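Local coordinates for putative lipoprotein (Parabacteroides distasonis, PDB 4FVS) that is of unknown function but probably binds a lipid or similar apolar ligand, as an exported protein related to the LolA and LolB lipoprotein carriers, at residues Glu48-Tyr53 and Lys63-Ala68; Trp16-Tyr21 and Met31-Asp36; Phe76-Glu81 and Glu100-Tyr105. All coordinates share one frame; numbering follows the deposited sequence.

Interaction 1: Glu48-Tyr53 and Lys63-Ala68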
loop_
_atom_site.group_PDB
_atom_site.type_symbol
_atom_site.label_atom_id
_atom_site.label_comp_id
_atom_site.label_asym_id
_atom_site.label_seq_id
_atom_site.Cartn_x
_atom_site.Cartn_y
_atom_site.Cartn_z
ATOM N N GLU A 48 3.593 13.036 -6.305
ATOM C CA GLU A 48 4.019 13.072 -4.915
ATOM C C GLU A 48 2.796 13.422 -4.041
ATOM O O GLU A 48 2.174 14.463 -4.236
ATOM C CB GLU A 48 5.194 14.053 -4.694
ATOM C CG GLU A 48 5.799 13.912 -3.305
ATOM C CD GLU A 48 7.074 14.625 -2.930
ATOM O OE1 GLU A 48 8.126 14.066 -3.299
ATOM O OE2 GLU A 48 7.035 15.476 -2.010
ATOM N N ALA A 49 2.452 12.544 -3.104
ATOM C CA ALA A 49 1.327 12.746 -2.204
ATOM C C ALA A 49 1.754 12.753 -0.740
ATOM O O ALA A 49 2.697 12.050 -0.377
ATOM C CB ALA A 49 0.297 11.659 -2.422
ATOM N N ASP A 50 1.065 13.564 0.090
ATOM C CA ASP A 50 1.265 13.630 1.538
ATOM C C ASP A 50 0.297 12.707 2.220
ATOM O O ASP A 50 -0.808 12.503 1.713
ATOM C CB ASP A 50 1.104 15.056 2.093
ATOM C CG ASP A 50 2.302 15.930 1.850
ATOM O OD1 ASP A 50 3.373 15.633 2.418
ATOM O OD2 ASP A 50 2.161 16.944 1.129
ATOM N N TYR A 51 0.706 12.121 3.357
ATOM C CA TYR A 51 -0.181 11.253 4.115
ATOM C C TYR A 51 -0.084 11.587 5.584
ATOM O O TYR A 51 0.952 12.054 6.047
ATOM C CB TYR A 51 0.095 9.760 3.856
ATOM C CG TYR A 51 1.406 9.225 4.391
ATOM C CD1 TYR A 51 1.526 8.823 5.718
ATOM C CD2 TYR A 51 2.494 9.011 3.545
ATOM C CE1 TYR A 51 2.714 8.290 6.211
ATOM C CE2 TYR A 51 3.691 8.471 4.029
ATOM C CZ TYR A 51 3.794 8.109 5.366
ATOM O OH TYR A 51 4.961 7.577 5.870
ATOM N N VAL A 52 -1.190 11.376 6.306
ATOM C CA VAL A 52 -1.303 11.548 7.753
ATOM C C VAL A 52 -2.084 10.370 8.283
ATOM O O VAL A 52 -3.240 10.181 7.913
ATOM C CB VAL A 52 -1.918 12.893 8.229
ATOM C CG1 VAL A 52 -1.742 13.065 9.741
ATOM C CG2 VAL A 52 -1.297 14.083 7.496
ATOM N N TYR A 53 -1.435 9.546 9.096
ATOM C CA TYR A 53 -2.073 8.409 9.725
ATOM C C TYR A 53 -2.404 8.836 11.147
ATOM O O TYR A 53 -1.519 9.309 11.869
ATOM C CB TYR A 53 -1.190 7.137 9.674
ATOM C CG TYR A 53 -0.827 6.579 8.306
ATOM C CD1 TYR A 53 -1.416 7.072 7.145
ATOM C CD2 TYR A 53 0.085 5.532 8.177
ATOM C CE1 TYR A 53 -1.103 6.542 5.888
ATOM C CE2 TYR A 53 0.436 5.018 6.922
ATOM C CZ TYR A 53 -0.175 5.513 5.778
ATOM O OH TYR A 53 0.160 4.978 4.542
ATOM N N LYS A 63 3.231 10.529 9.775
ATOM C CA LYS A 63 3.051 11.477 8.695
ATOM C C LYS A 63 4.287 11.390 7.820
ATOM O O LYS A 63 5.383 11.104 8.319
ATOM C CB LYS A 63 2.771 12.924 9.204
ATOM C CG LYS A 63 3.853 13.516 10.105
ATOM C CD LYS A 63 3.716 15.009 10.305
ATOM C CE LYS A 63 4.891 15.603 11.065
ATOM N NZ LYS A 63 4.768 15.439 12.535
ATOM N N GLY A 64 4.087 11.603 6.527
ATOM C CA GLY A 64 5.143 11.555 5.537
ATOM C C GLY A 64 4.601 11.793 4.152
ATOM O O GLY A 64 3.465 12.251 4.000
ATOM N N ASP A 65 5.402 11.462 3.138
ATOM C CA ASP A 65 5.032 11.608 1.740
ATOM C C ASP A 65 5.354 10.311 0.954
ATOM O O ASP A 65 6.223 9.534 1.354
ATOM C CB ASP A 65 5.705 12.831 1.113
ATOM C CG ASP A 65 7.168 13.026 1.438
ATOM O OD1 ASP A 65 7.999 12.206 0.963
ATOM O OD2 ASP A 65 7.495 14.040 2.105
ATOM N N ILE A 66 4.609 10.074 -0.128
ATOM C CA ILE A 66 4.743 8.878 -0.940
ATOM C C ILE A 66 4.819 9.274 -2.400
ATOM O O ILE A 66 4.111 10.188 -2.833
ATOM C CB ILE A 66 3.602 7.857 -0.649
ATOM C CG1 ILE A 66 3.864 6.501 -1.339
ATOM C CG2 ILE A 66 2.215 8.396 -0.971
ATOM C CD1 ILE A 66 3.542 5.306 -0.514
ATOM N N LYS A 67 5.736 8.632 -3.149
ATOM C CA LYS A 67 5.922 8.905 -4.577
ATOM C C LYS A 67 5.396 7.739 -5.423
ATOM O O LYS A 67 5.469 6.589 -5.019
ATOM C CB LYS A 67 7.388 9.203 -4.920
ATOM C CG LYS A 67 7.755 10.674 -4.840
ATOM C CD LYS A 67 9.007 10.981 -5.664
ATOM C CE LYS A 67 9.240 12.470 -5.855
ATOM N NZ LYS A 67 10.323 12.758 -6.829
ATOM N N ALA A 68 4.795 8.069 -6.552
ATOM C CA ALA A 68 4.264 7.131 -7.539
ATOM C C ALA A 68 4.669 7.597 -8.908
ATOM O O ALA A 68 4.652 8.806 -9.157
ATOM C CB ALA A 68 2.746 7.034 -7.441
#
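The ring of Tyr-51 lies flat over Gly-64 of the neighbouring strand. Its CG sits between the backbone N and the carbonyl carbon (chi1 69°), which swings the ring across the strand pair. Gly-64 CA stands 3.9 Å from the centroid of the Tyr-51 ring and 21° off its normal, a CH-pi contact. A beta carbon at position 64 would collide with Tyr-51 OH, so the glycine suits this packing. The ring thus covers the bare glycine backbone. Its OH is hydrogen-bonded to Asn-62, two residues earlier on that strand, and this fixes the ring's outer end. An alanine in place of Tyr-51 would probably uncover the Gly-64 backbone and would lose the bond to Asn-62.

The two strands, 44-54 and 60-71, form an antiparallel beta hairpin, their segments running at 148° to each other. Ala-49 with Ile-66 and Tyr-51 with Gly-64 are its hydrogen-bonded pairs. Ala-49 N reaches Ile-66 O at 2.9 Å, almost straight, and Ile-66 N returns to Ala-49 O at 2.8 Å. Tyr-51 N gives a similar bond to Gly-64 O, while the return bond, Gly-64 N to Tyr-51 O, is longer at 3.2 Å.

On the same side of the sheet as Tyr-51, Ile-66 CG2 meets Ala-49 CB at 4.1 Å. The face of Glu-48 and Lys-67 is mostly charged. Glu-48 crosses Lys-67 obliquely, and Glu-48 OE1 rests on Lys-67 CE at 3.2 Å. The charged ends stay too far apart for a salt bridge; Lys-67 NZ has one with Glu-46 OE2. Asp-50 and Asp-65 lie side by side, pointing the same way, with Asp-50 OD1 4.4 Å from Asp-65 OD2. Glu-48 adds a third carboxylate nearby. This crowding of negative charge could raise the pKa of these groups.

Interaction 2: Trp16-Tyr21 and Met31-Asp36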
loop_
_atom_site.group_PDB
_atom_site.type_symbol
_atom_site.label_atom_id
_atom_site.label_comp_id
_atom_site.label_asym_id
_atom_site.label_seq_id
_atom_site.Cartn_x
_atom_site.Cartn_y
_atom_site.Cartn_z
ATOM N N TRP A 16 -8.140 11.768 -0.278
ATOM C CA TRP A 16 -8.794 10.490 -0.065
ATOM C C TRP A 16 -8.512 9.990 1.345
ATOM O O TRP A 16 -7.599 10.470 2.023
ATOM C CB TRP A 16 -8.441 9.424 -1.126
ATOM C CG TRP A 16 -7.034 8.921 -1.229
ATOM C CD1 TRP A 16 -6.604 7.666 -0.917
ATOM C CD2 TRP A 16 -5.933 9.575 -1.874
ATOM N NE1 TRP A 16 -5.279 7.522 -1.255
ATOM C CE2 TRP A 16 -4.847 8.672 -1.865
ATOM C CE3 TRP A 16 -5.732 10.863 -2.387
ATOM C CZ2 TRP A 16 -3.585 9.011 -2.361
ATOM C CZ3 TRP A 16 -4.474 11.201 -2.867
ATOM C CH2 TRP A 16 -3.418 10.282 -2.852
ATOM N N VAL A 17 -9.393 9.102 1.821
ATOM C CA VAL A 17 -9.343 8.519 3.148
ATOM C C VAL A 17 -9.529 7.039 3.032
ATOM O O VAL A 17 -10.511 6.581 2.438
ATOM C CB VAL A 17 -10.392 9.122 4.130
ATOM C CG1 VAL A 17 -10.233 8.526 5.539
ATOM C CG2 VAL A 17 -10.298 10.636 4.192
ATOM N N ARG A 18 -8.586 6.293 3.607
ATOM C CA ARG A 18 -8.612 4.842 3.775
ATOM C C ARG A 18 -8.679 4.590 5.260
ATOM O O ARG A 18 -7.942 5.255 6.006
ATOM C CB ARG A 18 -7.395 4.152 3.124
ATOM C CG ARG A 18 -7.527 4.044 1.613
ATOM C CD ARG A 18 -6.285 3.537 0.898
ATOM N NE ARG A 18 -5.880 2.213 1.368
ATOM C CZ ARG A 18 -4.703 1.966 1.929
ATOM N NH1 ARG A 18 -3.806 2.932 2.054
ATOM N NH2 ARG A 18 -4.400 0.744 2.334
ATOM N N LYS A 19 -9.549 3.670 5.713
ATOM C CA LYS A 19 -9.636 3.390 7.142
ATOM C C LYS A 19 -9.221 1.942 7.404
ATOM O O LYS A 19 -9.544 1.043 6.627
ATOM C CB LYS A 19 -11.042 3.705 7.694
ATOM C CG LYS A 19 -11.328 5.198 7.766
ATOM C CD LYS A 19 -12.584 5.494 8.481
ATOM C CE LYS A 19 -12.869 6.977 8.560
ATOM N NZ LYS A 19 -14.217 7.249 9.155
ATOM N N GLY A 20 -8.464 1.752 8.479
ATOM C CA GLY A 20 -7.931 0.456 8.886
ATOM C C GLY A 20 -8.729 -0.124 10.021
ATOM O O GLY A 20 -8.937 0.547 11.030
ATOM N N TYR A 21 -9.182 -1.388 9.851
ATOM C CA TYR A 21 -10.022 -2.120 10.800
ATOM C C TYR A 21 -9.407 -3.437 11.209
ATOM O O TYR A 21 -8.603 -3.984 10.464
ATOM C CB TYR A 21 -11.370 -2.402 10.143
ATOM C CG TYR A 21 -12.129 -1.171 9.707
ATOM C CD1 TYR A 21 -12.982 -0.502 10.587
ATOM C CD2 TYR A 21 -12.031 -0.693 8.402
ATOM C CE1 TYR A 21 -13.682 0.636 10.194
ATOM C CE2 TYR A 21 -12.729 0.447 7.998
ATOM C CZ TYR A 21 -13.559 1.102 8.898
ATOM O OH TYR A 21 -14.263 2.212 8.515
HETATM N N MSE A 31 -6.326 6.855 7.541
HETATM C CA MSE A 31 -5.218 7.195 6.659
HETATM C C MSE A 31 -5.680 8.223 5.646
HETATM O O MSE A 31 -6.454 7.886 4.734
HETATM C CB MSE A 31 -4.681 5.938 6.003
HETATM C CG MSE A 31 -4.167 4.946 7.042
HETATM SE SE MSE A 31 -3.806 3.175 6.428
HETATM C CE MSE A 31 -5.706 2.603 6.105
ATOM N N SER A 32 -5.245 9.498 5.852
ATOM C CA SER A 32 -5.630 10.615 5.009
ATOM C C SER A 32 -4.508 10.996 4.076
ATOM O O SER A 32 -3.364 11.143 4.510
ATOM C CB SER A 32 -6.040 11.801 5.857
ATOM O OG SER A 32 -7.055 11.392 6.752
ATOM N N TYR A 33 -4.833 11.150 2.792
ATOM C CA TYR A 33 -3.860 11.471 1.757
ATOM C C TYR A 33 -4.271 12.658 0.934
ATOM O O TYR A 33 -5.450 13.015 0.900
ATOM C CB TYR A 33 -3.681 10.289 0.794
ATOM C CG TYR A 33 -3.180 8.987 1.368
ATOM C CD1 TYR A 33 -4.039 8.123 2.043
ATOM C CD2 TYR A 33 -1.895 8.534 1.089
ATOM C CE1 TYR A 33 -3.593 6.890 2.530
ATOM C CE2 TYR A 33 -1.440 7.301 1.564
ATOM C CZ TYR A 33 -2.299 6.474 2.267
ATOM O OH TYR A 33 -1.850 5.256 2.700
ATOM N N GLN A 34 -3.296 13.233 0.221
ATOM C CA GLN A 34 -3.515 14.340 -0.689
ATOM C C GLN A 34 -2.402 14.444 -1.742
ATOM O O GLN A 34 -1.230 14.465 -1.382
ATOM C CB GLN A 34 -3.632 15.664 0.057
ATOM C CG GLN A 34 -4.025 16.770 -0.910
ATOM C CD GLN A 34 -4.045 18.114 -0.286
ATOM O OE1 GLN A 34 -3.191 18.454 0.540
ATOM N NE2 GLN A 34 -4.978 18.927 -0.741
ATOM N N VAL A 35 -2.773 14.560 -3.028
ATOM C CA VAL A 35 -1.815 14.766 -4.118
ATOM C C VAL A 35 -1.253 16.190 -3.995
ATOM O O VAL A 35 -1.992 17.157 -4.174
ATOM C CB VAL A 35 -2.424 14.511 -5.516
ATOM C CG1 VAL A 35 -1.415 14.822 -6.615
ATOM C CG2 VAL A 35 -2.943 13.085 -5.641
ATOM N N ASP A 36 0.032 16.306 -3.657
ATOM C CA ASP A 36 0.687 17.590 -3.482
ATOM C C ASP A 36 1.227 18.105 -4.829
ATOM O O ASP A 36 0.949 19.249 -5.175
ATOM C CB ASP A 36 1.806 17.488 -2.429
ATOM C CG ASP A 36 2.279 18.804 -1.820
ATOM O OD1 ASP A 36 1.821 19.886 -2.281
ATOM O OD2 ASP A 36 3.095 18.757 -0.876
#
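Backbone hydrogen bonds tie two residue pairs, Trp-16 with Tyr-33 and Arg-18 with Met-31. Met-31 N to Arg-18 O is the shortest at 2.7 Å, and its donor lies nearly along the C=O axis. Trp-16 N to Tyr-33 O is longer, 3.2 Å, with the donor well above the carbonyl plane. Val-17 and Ser-32 form the non-hydrogen-bonded pair between them.

Trp-16 and Tyr-33 make the aromatic part of the contact. Tyr-33 CB sits over the centre of the Trp-16 six-membered ring, 3.3 Å from its centroid, as a CH-pi contact. The Tyr-33 ring is almost parallel to the five-membered ring of Trp-16 (5°) but displaced, with little overlap. Val-35 CG2 meets the indole at Trp-16 CZ3, 3.7 Å away.

Apolar and polar groups meet around Arg-18. The methyl CE of selenomethionine Met-31 packs on Arg-18 CB at 3.8 Å and also lies over the guanidinium face. Tyr-33 OH comes near the edge of that group, but the angle is poor for a bond. Arg-18 NH2 is instead bonded to Thr-209, and Tyr-33 OH to Tyr-53.

The segments belong to the hairpin of strands 15-22 and 27-41. Strand 205-214 flanks it beside 15-22, and strand 44-54 flanks it beside 27-41.

Interaction 3: Phe76-Glu81 and Glu100-Tyr105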
loop_
_atom_site.group_PDB
_atom_site.type_symbol
_atom_site.label_atom_id
_atom_site.label_comp_id
_atom_site.label_asym_id
_atom_site.label_seq_id
_atom_site.Cartn_x
_atom_site.Cartn_y
_atom_site.Cartn_z
ATOM N N PHE A 76 4.973 2.205 -10.913
ATOM C CA PHE A 76 5.655 1.909 -9.647
ATOM C C PHE A 76 5.139 2.773 -8.498
ATOM O O PHE A 76 4.763 3.922 -8.687
ATOM C CB PHE A 76 7.167 2.116 -9.794
ATOM C CG PHE A 76 7.807 1.320 -10.912
ATOM C CD1 PHE A 76 7.814 1.804 -12.218
ATOM C CD2 PHE A 76 8.414 0.095 -10.657
ATOM C CE1 PHE A 76 8.384 1.061 -13.244
ATOM C CE2 PHE A 76 8.986 -0.640 -11.683
ATOM C CZ PHE A 76 8.969 -0.153 -12.969
ATOM N N LEU A 77 5.160 2.216 -7.302
ATOM C CA LEU A 77 4.722 2.888 -6.083
ATOM C C LEU A 77 5.647 2.496 -4.927
ATOM O O LEU A 77 6.098 1.346 -4.893
ATOM C CB LEU A 77 3.267 2.466 -5.807
ATOM C CG LEU A 77 2.532 3.055 -4.599
ATOM C CD1 LEU A 77 2.364 4.575 -4.718
ATOM C CD2 LEU A 77 1.180 2.416 -4.460
ATOM N N ASP A 78 5.923 3.428 -3.979
ATOM C CA ASP A 78 6.759 3.109 -2.819
ATOM C C ASP A 78 6.111 1.950 -2.042
ATOM O O ASP A 78 4.911 2.005 -1.722
ATOM C CB ASP A 78 6.992 4.344 -1.919
ATOM C CG ASP A 78 8.289 4.312 -1.104
ATOM O OD1 ASP A 78 8.722 3.196 -0.704
ATOM O OD2 ASP A 78 8.842 5.403 -0.825
ATOM N N SER A 79 6.909 0.883 -1.780
ATOM C CA SER A 79 6.483 -0.354 -1.112
ATOM C C SER A 79 5.913 -0.150 0.306
ATOM O O SER A 79 5.268 -1.073 0.794
ATOM C CB SER A 79 7.610 -1.384 -1.056
ATOM O OG SER A 79 8.813 -0.879 -0.509
ATOM N N LYS A 80 6.056 1.046 0.925
ATOM C CA LYS A 80 5.522 1.335 2.268
ATOM C C LYS A 80 3.980 1.398 2.239
ATOM O O LYS A 80 3.334 1.177 3.277
ATOM C CB LYS A 80 6.124 2.631 2.895
ATOM C CG LYS A 80 5.851 3.948 2.182
ATOM C CD LYS A 80 6.368 5.086 2.998
ATOM C CE LYS A 80 6.535 6.345 2.223
ATOM N NZ LYS A 80 7.294 7.351 3.021
ATOM N N GLU A 81 3.403 1.657 1.044
ATOM C CA GLU A 81 1.949 1.684 0.815
ATOM C C GLU A 81 1.324 0.278 1.084
ATOM O O GLU A 81 0.161 0.184 1.485
ATOM C CB GLU A 81 1.667 2.151 -0.617
ATOM C CG GLU A 81 0.216 2.450 -0.948
ATOM C CD GLU A 81 -0.483 3.661 -0.358
ATOM O OE1 GLU A 81 -0.072 4.135 0.730
ATOM O OE2 GLU A 81 -1.495 4.093 -0.964
ATOM N N GLU A 100 13.038 3.273 1.550
ATOM C CA GLU A 100 12.487 3.447 0.219
ATOM C C GLU A 100 12.776 2.224 -0.632
ATOM O O GLU A 100 13.912 1.768 -0.695
ATOM C CB GLU A 100 13.070 4.713 -0.435
ATOM C CG GLU A 100 12.614 4.949 -1.866
ATOM C CD GLU A 100 13.618 5.710 -2.707
ATOM O OE1 GLU A 100 13.528 6.960 -2.725
ATOM O OE2 GLU A 100 14.488 5.065 -3.344
ATOM N N ASN A 101 11.731 1.677 -1.252
ATOM C CA ASN A 101 11.804 0.562 -2.200
ATOM C C ASN A 101 10.583 0.674 -3.096
ATOM O O ASN A 101 9.463 0.589 -2.604
ATOM C CB ASN A 101 11.928 -0.824 -1.502
ATOM C CG ASN A 101 12.450 -1.974 -2.372
ATOM O OD1 ASN A 101 12.289 -2.004 -3.590
ATOM N ND2 ASN A 101 13.081 -2.969 -1.762
ATOM N N PHE A 102 10.790 1.002 -4.379
ATOM C CA PHE A 102 9.692 1.142 -5.341
ATOM C C PHE A 102 9.430 -0.185 -6.007
ATOM O O PHE A 102 10.352 -0.814 -6.520
ATOM C CB PHE A 102 10.003 2.221 -6.373
ATOM C CG PHE A 102 9.922 3.641 -5.834
ATOM C CD1 PHE A 102 8.697 4.286 -5.703
ATOM C CD2 PHE A 102 11.069 4.347 -5.503
ATOM C CE1 PHE A 102 8.630 5.602 -5.242
ATOM C CE2 PHE A 102 10.995 5.665 -5.048
ATOM C CZ PHE A 102 9.782 6.282 -4.922
ATOM N N ILE A 103 8.182 -0.632 -5.967
ATOM C CA ILE A 103 7.762 -1.891 -6.582
ATOM C C ILE A 103 6.704 -1.632 -7.661
ATOM O O ILE A 103 5.902 -0.705 -7.535
ATOM C CB ILE A 103 7.256 -2.898 -5.530
ATOM C CG1 ILE A 103 6.106 -2.292 -4.664
ATOM C CG2 ILE A 103 8.439 -3.400 -4.680
ATOM C CD1 ILE A 103 5.297 -3.284 -3.759
ATOM N N ASN A 104 6.706 -2.454 -8.718
ATOM C CA ASN A 104 5.743 -2.327 -9.809
ATOM C C ASN A 104 4.378 -2.874 -9.418
ATOM O O ASN A 104 4.275 -3.748 -8.540
ATOM C CB ASN A 104 6.221 -3.047 -11.064
ATOM C CG ASN A 104 6.190 -4.559 -10.993
ATOM O OD1 ASN A 104 6.497 -5.169 -9.982
ATOM N ND2 ASN A 104 5.834 -5.204 -12.077
ATOM N N TYR A 105 3.337 -2.362 -10.109
ATOM C CA TYR A 105 1.966 -2.798 -10.013
ATOM C C TYR A 105 1.521 -3.099 -11.433
ATOM O O TYR A 105 1.327 -2.187 -12.238
ATOM C CB TYR A 105 1.075 -1.773 -9.276
ATOM C CG TYR A 105 1.248 -1.830 -7.773
ATOM C CD1 TYR A 105 2.323 -1.199 -7.147
ATOM C CD2 TYR A 105 0.362 -2.545 -6.978
ATOM C CE1 TYR A 105 2.512 -1.280 -5.768
ATOM C CE2 TYR A 105 0.542 -2.639 -5.594
ATOM C CZ TYR A 105 1.621 -2.004 -4.995
ATOM O OH TYR A 105 1.793 -2.061 -3.632
#
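Strands 74-78 and 102-104 pair here as antiparallel neighbours, and a 3-10 segment that begins at Ser-79 follows the first of them. Leu-77 and Ile-103 are the hydrogen-bonded pair. Leu-77 N reaches Ile-103 O at 3.0 Å in the carbonyl plane. The return bond, Ile-103 N to Leu-77 O, is 3.1 Å, with the donor above that plane.

Where the strand gives way to the 3-10 segment, Ser-79 grips Asn-101 O with two bonds. Ser-79 N is 2.7 Å from Asn-101 O, nearly along its C=O axis. Ser-79 OG, turned between its own backbone N and carbonyl carbon (chi1 52°), lies 2.6 Å from Asn-101 O, above the carbonyl plane. Asp-78 OD1 accepts a weak bond from Asn-101 N. The start of the 3-10 segment is held by Glu-81 N bonding to Asp-78 O.

Phe-102 CD1 lies 3.4 Å from Asp-78 N, and the Asp-78 carboxyl carbon is over one face of that ring. Phe-76 CE2 touches Asn-104 CB at 3.7 Å. On the side of Leu-77, Leu-77 CB meets Tyr-105 CE1 at 3.8 Å. Asn-104 OD1 is bonded to Asp-121.

Ser-79 and Ile-103 also touch strand 123-129, from the far end of the strand order. This is consistent with the curled, incompletely closed antiparallel barrel of the LolA and LolB carriers.

How the interactions relate
Interactions 1 and 2 are hairpins joined where strands 27-41 and 44-54 lie side by side, with Val-52 N bonded to Ser-32 O. Interaction 3 follows on the other side of strand 60-71, where Asp-65 O probably bonds to Lys-80 NZ. Unlike the two hairpins, interaction 3 pairs strands not consecutive in the chain. Most touching residues of interactions 2 and 3 are buried. Interaction 1 is only partly buried, with carboxylates and lysines on one face. Interaction 2 adds an aromatic CH-pi contact and an arginine beside a selenomethionine; interaction 3 adds a serine, just past a strand end, that grips one carbonyl twice. Although the centres of interactions 2 and 3 are about 17 Å apart, Glu-81 approaches Tyr-33.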